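PDB 3VWA: cytoplasmic export protein 1 from Saccharomyces cerevisiae, which binds tRNA and takes part in its nuclear export, possibly collecting it from export receptors at the nuclear pore complex and passing aminoacylated tRNA to the translation machinery. Local coordinates for residues A[342-347]-A[378-383]; A[384-389]-A[402-407]; A[320-325]-A[352-357]; A[414-419]-A[448-453]; A[287-292]-A[335-340]. All blocks are in the same frame, centred on the assembly; numbering follows the deposited sequence.

Interaction 1: residues A[342-347]-A[378-383]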
# COMPACT_ATOMS: atom_id res chain seq x y z
N PHE A 342 -2.24 -2.46 11.69
CA PHE A 342 -1.45 -3.39 10.93
C PHE A 342 -0.38 -4.00 11.86
O PHE A 342 -0.21 -5.23 11.96
CB PHE A 342 -0.79 -2.59 9.80
CG PHE A 342 0.03 -3.42 8.88
CD1 PHE A 342 -0.55 -4.42 8.10
CD2 PHE A 342 1.40 -3.23 8.79
CE1 PHE A 342 0.21 -5.21 7.27
CE2 PHE A 342 2.17 -4.00 7.94
CZ PHE A 342 1.57 -4.99 7.18
N ASN A 343 0.30 -3.13 12.58
CA ASN A 343 1.26 -3.59 13.56
C ASN A 343 0.67 -4.70 14.45
O ASN A 343 1.32 -5.73 14.62
CB ASN A 343 1.83 -2.39 14.37
CG ASN A 343 0.82 -1.77 15.37
OD1 ASN A 343 -0.41 -2.00 15.31
ND2 ASN A 343 1.35 -0.98 16.32
N ASP A 344 -0.57 -4.52 14.98
CA ASP A 344 -1.19 -5.55 15.83
C ASP A 344 -1.55 -6.80 15.07
O ASP A 344 -1.45 -7.90 15.60
CB ASP A 344 -2.43 -5.00 16.56
CG ASP A 344 -2.09 -3.88 17.53
OD1 ASP A 344 -0.91 -3.76 17.94
OD2 ASP A 344 -2.99 -3.10 17.89
N LEU A 345 -1.89 -6.64 13.79
CA LEU A 345 -2.23 -7.74 12.91
C LEU A 345 -1.04 -8.66 12.74
O LEU A 345 -1.14 -9.87 12.86
CB LEU A 345 -2.69 -7.20 11.54
CG LEU A 345 -3.43 -8.22 10.64
CD1 LEU A 345 -4.48 -7.51 9.81
CD2 LEU A 345 -2.50 -8.98 9.70
N ILE A 346 0.12 -8.05 12.51
CA ILE A 346 1.33 -8.78 12.20
C ILE A 346 1.80 -9.49 13.46
O ILE A 346 2.16 -10.64 13.41
CB ILE A 346 2.41 -7.85 11.62
CG1 ILE A 346 2.01 -7.40 10.21
CG2 ILE A 346 3.80 -8.48 11.67
CD1 ILE A 346 2.01 -8.50 9.17
N THR A 347 1.71 -8.80 14.59
CA THR A 347 1.95 -9.44 15.93
C THR A 347 1.14 -10.70 16.21
O THR A 347 1.68 -11.74 16.62
CB THR A 347 1.69 -8.43 17.05
OG1 THR A 347 2.63 -7.38 16.90
CG2 THR A 347 1.90 -9.07 18.45
N SER A 378 11.60 -5.90 17.74
CA SER A 378 12.39 -6.50 18.78
C SER A 378 11.48 -6.91 19.92
O SER A 378 11.57 -8.01 20.48
CB SER A 378 13.43 -5.48 19.21
OG SER A 378 13.76 -5.69 20.57
N SER A 379 10.54 -6.03 20.22
CA SER A 379 9.71 -6.18 21.39
C SER A 379 8.60 -7.20 21.19
O SER A 379 8.39 -8.05 22.04
CB SER A 379 9.11 -4.82 21.76
OG SER A 379 8.16 -4.98 22.77
N ARG A 380 7.91 -7.14 20.05
CA ARG A 380 6.73 -7.96 19.85
C ARG A 380 6.91 -9.09 18.81
O ARG A 380 6.14 -10.03 18.82
CB ARG A 380 5.55 -7.07 19.43
CG ARG A 380 5.48 -5.71 20.11
CD ARG A 380 4.31 -4.86 19.60
NE ARG A 380 3.01 -5.49 19.88
CZ ARG A 380 1.84 -5.22 19.27
NH1 ARG A 380 1.75 -4.27 18.32
NH2 ARG A 380 0.76 -5.92 19.62
N ILE A 381 7.90 -8.99 17.92
CA ILE A 381 8.01 -9.92 16.80
C ILE A 381 9.09 -10.96 17.00
O ILE A 381 8.83 -12.15 16.82
CB ILE A 381 8.21 -9.20 15.46
CG1 ILE A 381 7.07 -8.18 15.23
CG2 ILE A 381 8.37 -10.20 14.29
CD1 ILE A 381 5.69 -8.77 15.15
N TYR A 382 10.29 -10.52 17.41
CA TYR A 382 11.43 -11.40 17.51
C TYR A 382 11.21 -12.60 18.42
O TYR A 382 11.54 -13.71 18.03
CB TYR A 382 12.67 -10.62 18.00
CG TYR A 382 13.91 -11.46 18.12
CD1 TYR A 382 14.56 -11.88 16.97
CD2 TYR A 382 14.45 -11.85 19.36
CE1 TYR A 382 15.68 -12.65 17.01
CE2 TYR A 382 15.60 -12.64 19.41
CZ TYR A 382 16.21 -13.01 18.19
OH TYR A 382 17.36 -13.77 18.05
N PRO A 383 10.67 -12.39 19.63
CA PRO A 383 10.56 -13.52 20.54
C PRO A 383 9.76 -14.68 19.93
O PRO A 383 10.00 -15.82 20.28
CB PRO A 383 9.82 -12.92 21.76
CG PRO A 383 10.22 -11.47 21.70
CD PRO A 383 10.14 -11.16 20.24
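Asn343 opens the contact from helix 342-351: its amide stands at the edge of the Arg380 guanidinium, the two planes 82° apart, while ND2 is hydrogen-bonded to Glu376 on the other helix. One residue on, Asp344 points its CB away from helix 374-387, yet its carboxylate receives Arg380 in a salt bridge. Asp344 OD1 takes Arg380 NH1 at 2.7 Å, nearly along its own C-O axis and close to the guanidinium plane; the second bond to the same oxygen, from Arg380 NH2 at 3.2 Å, is weak. Ile346 lies deeper, its CG2 4.0 Å from Ile381 CD1. Thr347 turns its CB toward helix 374-387, and its OG1 sits 3.3 Å over the centre of the guanidinium face while bonding back to Asn343 O. Arg380 reaches this place through a chain bent at chi3 (62°). An alanine here would remove the guanidinium, and would probably cost Asp344 its cross-helix partner and uncover Thr347. The helical segments run roughly parallel, their axes 27° apart, consistent with side-by-side helices of a HEAT-type solenoid. Charge thus ties their more exposed side, with Glu376 adding a long, weak ion pair to Arg380, whereas isoleucines close the inner side.

Interaction 2: residues A[384-389]-A[402-407]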
# COMPACT_ATOMS: atom_id res chain seq x y z
N HIS A 384 8.83 -14.41 19.04
CA HIS A 384 8.09 -15.52 18.38
C HIS A 384 8.83 -15.94 17.16
O HIS A 384 8.95 -17.14 16.83
CB HIS A 384 6.67 -15.07 18.00
CG HIS A 384 5.88 -14.54 19.17
ND1 HIS A 384 5.49 -13.25 19.27
CD2 HIS A 384 5.44 -15.17 20.32
CE1 HIS A 384 4.82 -13.08 20.42
NE2 HIS A 384 4.79 -14.26 21.06
N PHE A 385 9.37 -14.95 16.46
CA PHE A 385 10.15 -15.23 15.29
C PHE A 385 11.20 -16.32 15.57
O PHE A 385 11.35 -17.30 14.83
CB PHE A 385 10.78 -13.95 14.83
CG PHE A 385 11.97 -14.15 13.94
CD1 PHE A 385 11.81 -14.38 12.57
CD2 PHE A 385 13.26 -14.13 14.49
CE1 PHE A 385 12.91 -14.56 11.74
CE2 PHE A 385 14.36 -14.29 13.66
CZ PHE A 385 14.17 -14.52 12.30
N ILE A 386 11.92 -16.13 16.67
CA ILE A 386 13.12 -16.92 16.95
C ILE A 386 12.83 -18.34 17.37
O ILE A 386 13.63 -19.22 17.11
CB ILE A 386 14.04 -16.18 18.01
CG1 ILE A 386 15.47 -16.70 17.94
CG2 ILE A 386 13.43 -16.15 19.41
CD1 ILE A 386 16.07 -16.44 16.57
N GLN A 387 11.69 -18.57 18.01
CA GLN A 387 11.24 -19.93 18.34
C GLN A 387 11.14 -20.75 17.08
O GLN A 387 11.19 -21.98 17.14
CB GLN A 387 9.87 -19.92 19.06
CG GLN A 387 9.86 -19.30 20.44
CD GLN A 387 11.19 -19.47 21.17
OE1 GLN A 387 11.37 -20.36 21.99
NE2 GLN A 387 12.15 -18.60 20.87
N GLY A 388 10.99 -20.08 15.94
CA GLY A 388 11.06 -20.84 14.66
C GLY A 388 12.26 -21.80 14.61
O GLY A 388 12.23 -22.84 13.93
N LEU A 389 13.31 -21.48 15.37
CA LEU A 389 14.54 -22.32 15.27
C LEU A 389 14.39 -23.64 15.94
O LEU A 389 15.13 -24.59 15.64
CB LEU A 389 15.79 -21.63 15.84
CG LEU A 389 16.31 -20.42 15.11
CD1 LEU A 389 17.38 -19.77 16.00
CD2 LEU A 389 16.89 -20.81 13.74
N LYS A 402 17.99 -18.60 8.09
CA LYS A 402 18.44 -17.76 6.98
C LYS A 402 17.87 -16.33 7.01
O LYS A 402 18.20 -15.47 6.18
CB LYS A 402 17.94 -18.35 5.67
CG LYS A 402 18.54 -19.66 5.23
CD LYS A 402 18.24 -19.84 3.75
CE LYS A 402 18.75 -21.18 3.23
NZ LYS A 402 18.69 -21.25 1.73
N THR A 403 16.93 -16.09 7.91
CA THR A 403 16.28 -14.79 7.95
C THR A 403 16.91 -13.92 9.04
O THR A 403 16.63 -12.76 9.11
CB THR A 403 14.75 -15.01 8.18
OG1 THR A 403 14.24 -15.71 7.04
CG2 THR A 403 13.97 -13.73 8.32
N ILE A 404 17.73 -14.51 9.91
CA ILE A 404 18.27 -13.82 11.07
C ILE A 404 19.04 -12.56 10.69
O ILE A 404 18.89 -11.52 11.35
CB ILE A 404 19.18 -14.77 11.91
CG1 ILE A 404 18.32 -15.70 12.79
CG2 ILE A 404 20.11 -13.99 12.83
CD1 ILE A 404 19.09 -16.87 13.40
N PRO A 405 19.88 -12.64 9.65
CA PRO A 405 20.61 -11.45 9.27
C PRO A 405 19.75 -10.23 8.93
O PRO A 405 20.20 -9.10 9.08
CB PRO A 405 21.38 -11.89 8.03
CG PRO A 405 21.65 -13.33 8.34
CD PRO A 405 20.31 -13.81 8.86
N CYS A 406 18.55 -10.43 8.42
CA CYS A 406 17.71 -9.29 8.01
C CYS A 406 17.06 -8.60 9.21
O CYS A 406 16.64 -7.45 9.15
CB CYS A 406 16.59 -9.78 7.09
SG CYS A 406 17.05 -10.97 5.80
N ILE A 407 16.92 -9.27 10.33
CA ILE A 407 16.27 -8.53 11.41
C ILE A 407 17.19 -8.13 12.53
O ILE A 407 16.83 -7.42 13.46
CB ILE A 407 14.91 -9.16 11.88
CG1 ILE A 407 15.07 -10.12 13.03
CG2 ILE A 407 14.09 -9.74 10.70
CD1 ILE A 407 16.05 -11.23 12.79
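Phe385 of helix 374-387 brings the outer carbons of its ring against the methyls of Thr403 and Ile407, which stand one helical turn apart on helix 394-407. Both segments belong to the first HEAT repeat, and the contact is part of the buried seam between consecutive helices of this alpha-helical solenoid. CG of Phe385 lies anti to the backbone N (chi1 160°), which sends the ring toward helix 394-407. Its CE1 corner meets the methyl CG2 of Thr403 at 3.7 Å, the two side chains crossing obliquely. The threonine keeps its hydroxyl out of this apolar meeting: Thr403 OG1 bonds back to Gln399 O in its own helix, so the methyl is what the ring encounters. Ile404, between the two, brings its backbone N near the plane of the ring at its edge, 4.3 Å from Phe385 CZ. Its side chain extends the packing toward the end of the first segment, where Ile404 CD1 lies 4.3 Å from Leu389 CD1 and also approaches Ile386. No hydrogen bond links the segments, and the join rests on shape and apolar cover alone. Leu362 and Leu365 of helix 355-368 pack against the same phenylalanine, and Phe423 of helix 413-427 against Ile386 and Leu389. Ile407 comes tip to tip with the ring, its CD1 3.6 Å from Phe385 CE2.

Interaction 3: residues A[320-325]-A[352-357]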
# COMPACT_ATOMS: atom_id res chain seq x y z
N LYS A 320 -8.21 -19.92 5.04
CA LYS A 320 -8.08 -18.66 4.33
C LYS A 320 -7.01 -17.73 4.95
O LYS A 320 -6.73 -16.67 4.40
CB LYS A 320 -9.44 -17.94 4.21
CG LYS A 320 -10.47 -18.71 3.42
CD LYS A 320 -9.98 -18.96 1.99
CE LYS A 320 -11.16 -19.18 1.06
NZ LYS A 320 -10.65 -19.57 -0.30
N LEU A 321 -6.44 -18.13 6.08
CA LEU A 321 -5.43 -17.28 6.76
C LEU A 321 -4.23 -16.93 5.89
O LEU A 321 -3.92 -15.78 5.73
CB LEU A 321 -4.95 -17.95 8.03
CG LEU A 321 -6.04 -18.02 9.10
CD1 LEU A 321 -5.58 -19.06 10.13
CD2 LEU A 321 -6.24 -16.66 9.72
N VAL A 322 -3.56 -17.94 5.37
CA VAL A 322 -2.44 -17.78 4.43
C VAL A 322 -2.83 -17.00 3.16
O VAL A 322 -2.18 -16.03 2.83
CB VAL A 322 -1.75 -19.15 4.15
CG1 VAL A 322 -0.66 -19.07 3.09
CG2 VAL A 322 -1.15 -19.67 5.44
N PRO A 323 -3.91 -17.40 2.46
CA PRO A 323 -4.16 -16.63 1.21
C PRO A 323 -4.52 -15.17 1.42
O PRO A 323 -3.98 -14.33 0.73
CB PRO A 323 -5.30 -17.38 0.50
CG PRO A 323 -5.49 -18.65 1.28
CD PRO A 323 -4.82 -18.54 2.63
N PHE A 324 -5.41 -14.86 2.39
CA PHE A 324 -5.82 -13.51 2.65
C PHE A 324 -4.63 -12.67 3.14
O PHE A 324 -4.48 -11.53 2.75
CB PHE A 324 -6.95 -13.41 3.74
CG PHE A 324 -8.30 -13.99 3.32
CD1 PHE A 324 -8.50 -14.61 2.08
CD2 PHE A 324 -9.39 -13.95 4.22
CE1 PHE A 324 -9.76 -15.13 1.69
CE2 PHE A 324 -10.63 -14.47 3.87
CZ PHE A 324 -10.82 -15.08 2.61
N LEU A 325 -3.81 -13.23 4.02
CA LEU A 325 -2.70 -12.44 4.61
C LEU A 325 -1.71 -12.17 3.48
O LEU A 325 -1.03 -11.12 3.47
CB LEU A 325 -2.03 -13.26 5.68
CG LEU A 325 -1.75 -12.81 7.11
CD1 LEU A 325 -0.76 -13.77 7.75
CD2 LEU A 325 -1.24 -11.38 7.25
N LEU A 352 0.43 -16.88 15.97
CA LEU A 352 -0.31 -18.06 15.44
C LEU A 352 0.57 -19.31 15.32
O LEU A 352 1.66 -19.24 14.80
CB LEU A 352 -0.91 -17.77 14.08
CG LEU A 352 -2.13 -16.90 14.11
CD1 LEU A 352 -2.38 -16.51 12.67
CD2 LEU A 352 -3.31 -17.67 14.71
N PRO A 353 0.08 -20.46 15.80
CA PRO A 353 1.08 -21.54 15.69
C PRO A 353 1.12 -22.18 14.30
O PRO A 353 1.86 -23.15 14.10
CB PRO A 353 0.68 -22.52 16.82
CG PRO A 353 -0.24 -21.74 17.72
CD PRO A 353 -0.95 -20.76 16.81
N ASP A 354 0.38 -21.63 13.33
CA ASP A 354 0.40 -22.19 11.97
C ASP A 354 1.73 -21.99 11.20
O ASP A 354 2.18 -20.89 11.01
CB ASP A 354 -0.74 -21.66 11.12
CG ASP A 354 -1.07 -22.60 10.00
OD1 ASP A 354 -0.87 -22.26 8.82
OD2 ASP A 354 -1.48 -23.72 10.31
N ARG A 355 2.29 -23.09 10.74
CA ARG A 355 3.57 -23.16 10.04
C ARG A 355 3.55 -22.44 8.70
O ARG A 355 4.48 -21.75 8.33
CB ARG A 355 3.84 -24.63 9.77
CG ARG A 355 5.27 -25.05 9.59
CD ARG A 355 5.69 -25.59 10.93
NE ARG A 355 5.50 -27.02 11.05
CZ ARG A 355 5.48 -27.69 12.20
NH1 ARG A 355 5.29 -29.01 12.18
NH2 ARG A 355 5.63 -27.07 13.36
N GLN A 356 2.47 -22.63 7.95
CA GLN A 356 2.33 -22.01 6.65
C GLN A 356 2.18 -20.48 6.73
O GLN A 356 2.56 -19.74 5.80
CB GLN A 356 1.15 -22.69 5.93
CG GLN A 356 1.44 -24.16 5.57
CD GLN A 356 2.85 -24.40 5.00
OE1 GLN A 356 3.30 -23.72 4.05
NE2 GLN A 356 3.55 -25.39 5.56
N VAL A 357 1.58 -20.01 7.82
CA VAL A 357 1.55 -18.61 8.12
C VAL A 357 2.97 -18.06 8.32
O VAL A 357 3.36 -17.07 7.72
CB VAL A 357 0.70 -18.30 9.39
CG1 VAL A 357 0.90 -16.88 9.84
CG2 VAL A 357 -0.80 -18.52 9.11
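The backbones come closest at Val322 and Val357, whose CA atoms are 5.5 Å apart. One segment forms the opening turn of helix 321-335; the other runs as a loop through Leu352 and Pro353 before entering helix 355-368. Asp354 is the N-cap of that second helix, and its OD1 accepts a weak capping bond from Val357 N at 3.5 Å. Val322 makes the closest approach. Its CG2, anti to the carbonyl carbon and beside the backbone N, presses on the first turn of helix 355-368, 3.6 Å from Val357 N and 3.8 Å from Gln356 CB. The methyl thus lies against the backbone amide that the aspartate caps, apolar cover beside a polar turn. Gln356 contributes its backbone carbonyl carbon and CB, while the rest of its side chain bends away at chi2 (-43°). Val357 divides its methyls between partners: CG2 lies 3.9 Å from Val322 CG2 and also faces the CB of Leu321, whereas CG1 meets Leu325 CD1 at 4.1 Å, the leucine crossing at about a right angle. No hydrogen bond passes between the segments. Leu321 and Leu352 both touch Met300 of helix 283-303, and Leu325 packs on Leu345 and Ser349 of helix 342-351. The contact therefore joins the starts of helices 321-335 and 355-368, with helix 342-351 between them in sequence.

Interaction 4: residues A[414-419]-A[448-453]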
# COMPACT_ATOMS: atom_id res chain seq x y z
N ARG A 414 20.91 -7.24 24.77
CA ARG A 414 20.66 -8.56 25.32
C ARG A 414 20.33 -9.59 24.22
O ARG A 414 21.03 -10.59 24.07
CB ARG A 414 19.57 -8.50 26.39
CG ARG A 414 19.38 -9.82 27.12
CD ARG A 414 19.02 -9.63 28.59
NE ARG A 414 19.10 -10.90 29.32
N GLN A 415 19.26 -9.34 23.46
CA GLN A 415 18.86 -10.19 22.32
C GLN A 415 19.99 -10.63 21.43
O GLN A 415 20.16 -11.80 21.17
CB GLN A 415 17.79 -9.51 21.44
CG GLN A 415 16.38 -9.71 21.99
CD GLN A 415 15.38 -8.75 21.37
OE1 GLN A 415 15.74 -7.72 20.81
NE2 GLN A 415 14.13 -9.09 21.50
N LEU A 416 20.81 -9.67 21.01
CA LEU A 416 21.85 -9.95 20.04
C LEU A 416 23.09 -10.66 20.62
O LEU A 416 23.59 -11.66 20.06
CB LEU A 416 22.26 -8.60 19.44
CG LEU A 416 23.02 -8.54 18.14
CD1 LEU A 416 22.17 -9.10 17.03
CD2 LEU A 416 23.37 -7.09 17.86
N ASN A 417 23.55 -10.15 21.75
CA ASN A 417 24.87 -10.39 22.26
C ASN A 417 24.88 -11.44 23.32
O ASN A 417 25.93 -11.91 23.70
CB ASN A 417 25.41 -9.10 22.86
CG ASN A 417 25.48 -7.99 21.83
OD1 ASN A 417 26.17 -8.12 20.82
ND2 ASN A 417 24.72 -6.92 22.05
N ASN A 418 23.70 -11.80 23.80
CA ASN A 418 23.59 -12.79 24.83
C ASN A 418 22.85 -13.97 24.27
O ASN A 418 23.40 -15.04 24.16
CB ASN A 418 22.87 -12.19 26.06
CG ASN A 418 22.85 -13.13 27.26
OD1 ASN A 418 22.50 -14.30 27.15
ND2 ASN A 418 23.18 -12.59 28.42
N GLU A 419 21.61 -13.75 23.87
CA GLU A 419 20.74 -14.86 23.51
C GLU A 419 21.00 -15.42 22.11
O GLU A 419 20.96 -16.63 21.95
CB GLU A 419 19.22 -14.56 23.72
CG GLU A 419 18.81 -13.38 24.61
CD GLU A 419 18.54 -13.74 26.07
OE1 GLU A 419 17.42 -13.47 26.57
OE2 GLU A 419 19.46 -14.27 26.74
N THR A 448 30.64 -9.51 13.27
CA THR A 448 31.10 -8.15 13.35
C THR A 448 30.03 -7.18 13.81
O THR A 448 30.36 -5.99 13.99
CB THR A 448 31.56 -7.62 11.96
OG1 THR A 448 30.59 -7.96 11.00
CG2 THR A 448 32.87 -8.26 11.54
N ILE A 449 28.76 -7.62 13.96
CA ILE A 449 27.76 -6.68 14.56
C ILE A 449 27.44 -6.93 16.04
O ILE A 449 26.62 -6.22 16.62
CB ILE A 449 26.41 -6.55 13.80
CG1 ILE A 449 25.62 -7.84 13.93
CG2 ILE A 449 26.65 -6.04 12.38
CD1 ILE A 449 24.66 -8.04 12.80
N LEU A 450 28.09 -7.91 16.64
CA LEU A 450 28.03 -8.08 18.07
C LEU A 450 28.68 -6.86 18.75
O LEU A 450 29.63 -6.26 18.24
CB LEU A 450 28.73 -9.39 18.48
CG LEU A 450 27.92 -10.69 18.32
CD1 LEU A 450 26.86 -10.65 17.23
CD2 LEU A 450 28.86 -11.84 18.03
N SER A 451 28.13 -6.46 19.88
CA SER A 451 28.87 -5.47 20.66
C SER A 451 29.82 -6.21 21.65
O SER A 451 29.55 -6.34 22.84
CB SER A 451 27.93 -4.44 21.33
OG SER A 451 27.42 -4.91 22.56
N THR A 452 30.90 -6.79 21.13
CA THR A 452 32.01 -7.21 21.98
C THR A 452 33.32 -6.80 21.34
O THR A 452 33.35 -6.21 20.26
CB THR A 452 32.13 -8.73 22.20
OG1 THR A 452 31.58 -9.45 21.06
CG2 THR A 452 31.52 -9.12 23.55
N SER A 453 34.39 -7.20 22.00
CA SER A 453 35.71 -6.82 21.61
C SER A 453 36.11 -7.62 20.38
O SER A 453 35.52 -8.66 20.05
CB SER A 453 36.65 -7.13 22.76
OG SER A 453 36.65 -8.51 23.03
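Asn417 OD1 is gripped by one hydrogen bond across the contact, accepted from Ser451 N at 2.7 Å with an N-H...O angle of 153°, the donor lying above the carbonyl plane. Asn417 ND2 is held separately, giving a hydrogen bond to Glu413 O, one turn back in the same helix. CG is anti to the carbonyl carbon (chi1 -60°), which swings the amide toward the loop. Ser451, the centre of an inverse gamma turn, thereby has its backbone N-H tied to the helix. Asn417 OD1 also lies 3.3 Å from Leu450 CA, so the oxygen is packed closely against the first residue of the turn. An alanine in place of Asn417 would take away both amide bonds and would probably let the loop at Ser451 drift from the helix. Alongside, Leu416 packs its CD2 against Ile449 O at 3.6 Å, and its apolar partner is Leu450 CD1, 4.5 Å from Leu416 CG. Farther along the loop, Ser453 OG accepts from Asn456 N, capping helix 454-469. The contact thus pins helix 413-427, which begins within the first HEAT repeat, to the connection between helices 433-446 and 454-469, with Leu450 leaning on Ile460 of the latter.

Interaction 5: residues A[287-292]-A[335-340]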
# COMPACT_ATOMS: atom_id res chain seq x y z
N PHE A 287 -10.07 0.81 1.21
CA PHE A 287 -11.34 0.09 1.24
C PHE A 287 -11.00 -1.38 1.34
O PHE A 287 -11.27 -2.02 2.37
CB PHE A 287 -12.18 0.39 -0.03
CG PHE A 287 -13.65 0.16 0.14
CD1 PHE A 287 -14.15 -0.54 1.23
CD2 PHE A 287 -14.55 0.60 -0.85
CE1 PHE A 287 -15.51 -0.78 1.36
CE2 PHE A 287 -15.92 0.38 -0.71
CZ PHE A 287 -16.40 -0.31 0.39
N ILE A 288 -10.38 -1.91 0.28
CA ILE A 288 -10.11 -3.35 0.25
C ILE A 288 -9.22 -3.85 1.42
O ILE A 288 -9.60 -4.77 2.16
CB ILE A 288 -9.59 -3.83 -1.14
CG1 ILE A 288 -10.62 -3.54 -2.22
CG2 ILE A 288 -9.26 -5.29 -1.10
CD1 ILE A 288 -10.14 -3.77 -3.65
N ILE A 289 -8.03 -3.26 1.57
CA ILE A 289 -7.07 -3.73 2.57
C ILE A 289 -7.58 -3.71 4.03
O ILE A 289 -7.39 -4.67 4.76
CB ILE A 289 -5.70 -2.98 2.49
CG1 ILE A 289 -4.88 -3.39 1.23
CG2 ILE A 289 -4.86 -3.34 3.67
CD1 ILE A 289 -3.65 -2.51 1.02
N PRO A 290 -8.15 -2.58 4.49
CA PRO A 290 -8.64 -2.54 5.83
C PRO A 290 -9.79 -3.51 6.07
O PRO A 290 -9.84 -4.09 7.14
CB PRO A 290 -9.08 -1.07 6.06
CG PRO A 290 -8.84 -0.34 4.80
CD PRO A 290 -8.28 -1.29 3.78
N GLU A 291 -10.69 -3.70 5.10
CA GLU A 291 -11.74 -4.74 5.26
C GLU A 291 -11.18 -6.17 5.34
O GLU A 291 -11.60 -6.96 6.22
CB GLU A 291 -12.82 -4.66 4.15
CG GLU A 291 -13.57 -3.34 4.08
CD GLU A 291 -14.50 -3.06 5.28
OE1 GLU A 291 -14.43 -3.76 6.33
OE2 GLU A 291 -15.32 -2.13 5.16
N LEU A 292 -10.23 -6.52 4.46
CA LEU A 292 -9.55 -7.82 4.60
C LEU A 292 -8.90 -7.96 5.95
O LEU A 292 -9.03 -8.98 6.61
CB LEU A 292 -8.38 -7.96 3.63
CG LEU A 292 -8.40 -9.16 2.70
CD1 LEU A 292 -7.15 -9.36 1.83
CD2 LEU A 292 -8.92 -10.46 3.34
N THR A 335 1.59 -0.71 -2.33
CA THR A 335 1.04 0.64 -2.26
C THR A 335 1.75 1.44 -1.18
O THR A 335 1.41 2.60 -0.92
CB THR A 335 -0.47 0.64 -1.92
OG1 THR A 335 -0.71 -0.10 -0.70
CG2 THR A 335 -1.30 0.04 -3.06
N ASN A 336 2.70 0.83 -0.49
CA ASN A 336 3.29 1.50 0.65
C ASN A 336 2.27 2.21 1.57
O ASN A 336 2.51 3.33 2.00
CB ASN A 336 4.38 2.48 0.18
CG ASN A 336 5.29 2.90 1.32
OD1 ASN A 336 5.59 2.10 2.20
ND2 ASN A 336 5.73 4.16 1.31
N THR A 337 1.14 1.54 1.87
CA THR A 337 0.13 2.00 2.82
C THR A 337 -0.19 0.85 3.78
O THR A 337 -0.16 -0.30 3.40
CB THR A 337 -1.21 2.35 2.13
OG1 THR A 337 -1.62 1.24 1.32
CG2 THR A 337 -1.11 3.64 1.25
N PHE A 338 -0.59 1.18 4.99
CA PHE A 338 -0.66 0.24 6.09
C PHE A 338 -1.74 0.73 7.01
O PHE A 338 -1.67 1.86 7.45
CB PHE A 338 0.69 0.26 6.83
CG PHE A 338 1.82 -0.25 6.00
CD1 PHE A 338 2.62 0.64 5.29
CD2 PHE A 338 2.04 -1.59 5.88
CE1 PHE A 338 3.62 0.17 4.46
CE2 PHE A 338 3.06 -2.07 5.08
CZ PHE A 338 3.86 -1.17 4.36
N PRO A 339 -2.76 -0.09 7.28
CA PRO A 339 -3.89 0.45 8.06
C PRO A 339 -3.58 0.52 9.55
O PRO A 339 -2.70 -0.18 10.03
CB PRO A 339 -5.01 -0.59 7.83
CG PRO A 339 -4.25 -1.84 7.50
CD PRO A 339 -3.06 -1.43 6.72
N VAL A 340 -4.33 1.36 10.26
CA VAL A 340 -4.22 1.44 11.71
C VAL A 340 -4.33 0.04 12.29
O VAL A 340 -5.26 -0.68 11.99
CB VAL A 340 -5.23 2.47 12.32
CG1 VAL A 340 -5.45 2.27 13.81
CG2 VAL A 340 -4.72 3.87 12.09
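Thr335, in the end region of helix 321-335, bonds its OG1 back to Leu331 O and stands tip to tip with Ile289 of helix 283-303, that oxygen 4.2 Å from Ile289 CD1. Asn336 then leaves helical geometry with positive phi (44°) in a Schellman motif, a common C-terminal helix ending. The loop runs from there to helix 342-351, alongside helix 283-303, in the HEAT-type helical part of the protein. Thr337 turns its CB toward helix 283-303, and its OG1 comes 4.3 Å from Ile289 CD1, so the isoleucine tip faces both threonine hydroxyls, which lie 2.6 Å apart (Thr335 OG1 to Thr337 OG1). Phe338 points away and meets the ring of Phe342 instead. Pro339 returns toward the helix and carries most of the remaining packing, its ring crossing Ile289 at about a right angle and also touching Cys293. Ile289 serves both groups because its two branches diverge: CG1, anti to the carbonyl carbon (chi1 -72°), carries CD1 to the threonines, while CG2 faces the proline. The two prolines meet more loosely, Pro290 CB to Pro339 CB at 4.5 Å, and the nearer approach is Ile289 CG2 to Pro339 CD at 4.0 Å.

All five contacts lie in the helical, HEAT-type part of the chain, but at different depths. Interaction 2 is fully buried and wholly apolar; interactions 1 and 3 are partly buried, and interactions 4 and 5 lie at the surface, where loops meet helices. Polar bonds across the segments occur in interactions 1 and 4, a salt bridge in one and a backbone-to-amide bond in the other. Interactions 1 and 2 share helix 374-387, on successive segments. Interactions 1 and 3 alternate along the chain and meet through Leu345 and Leu325, while Phe324 and Leu292 link interactions 3 and 5. A probable Ser378-Gln415 hydrogen bond connects interactions 1 and 4.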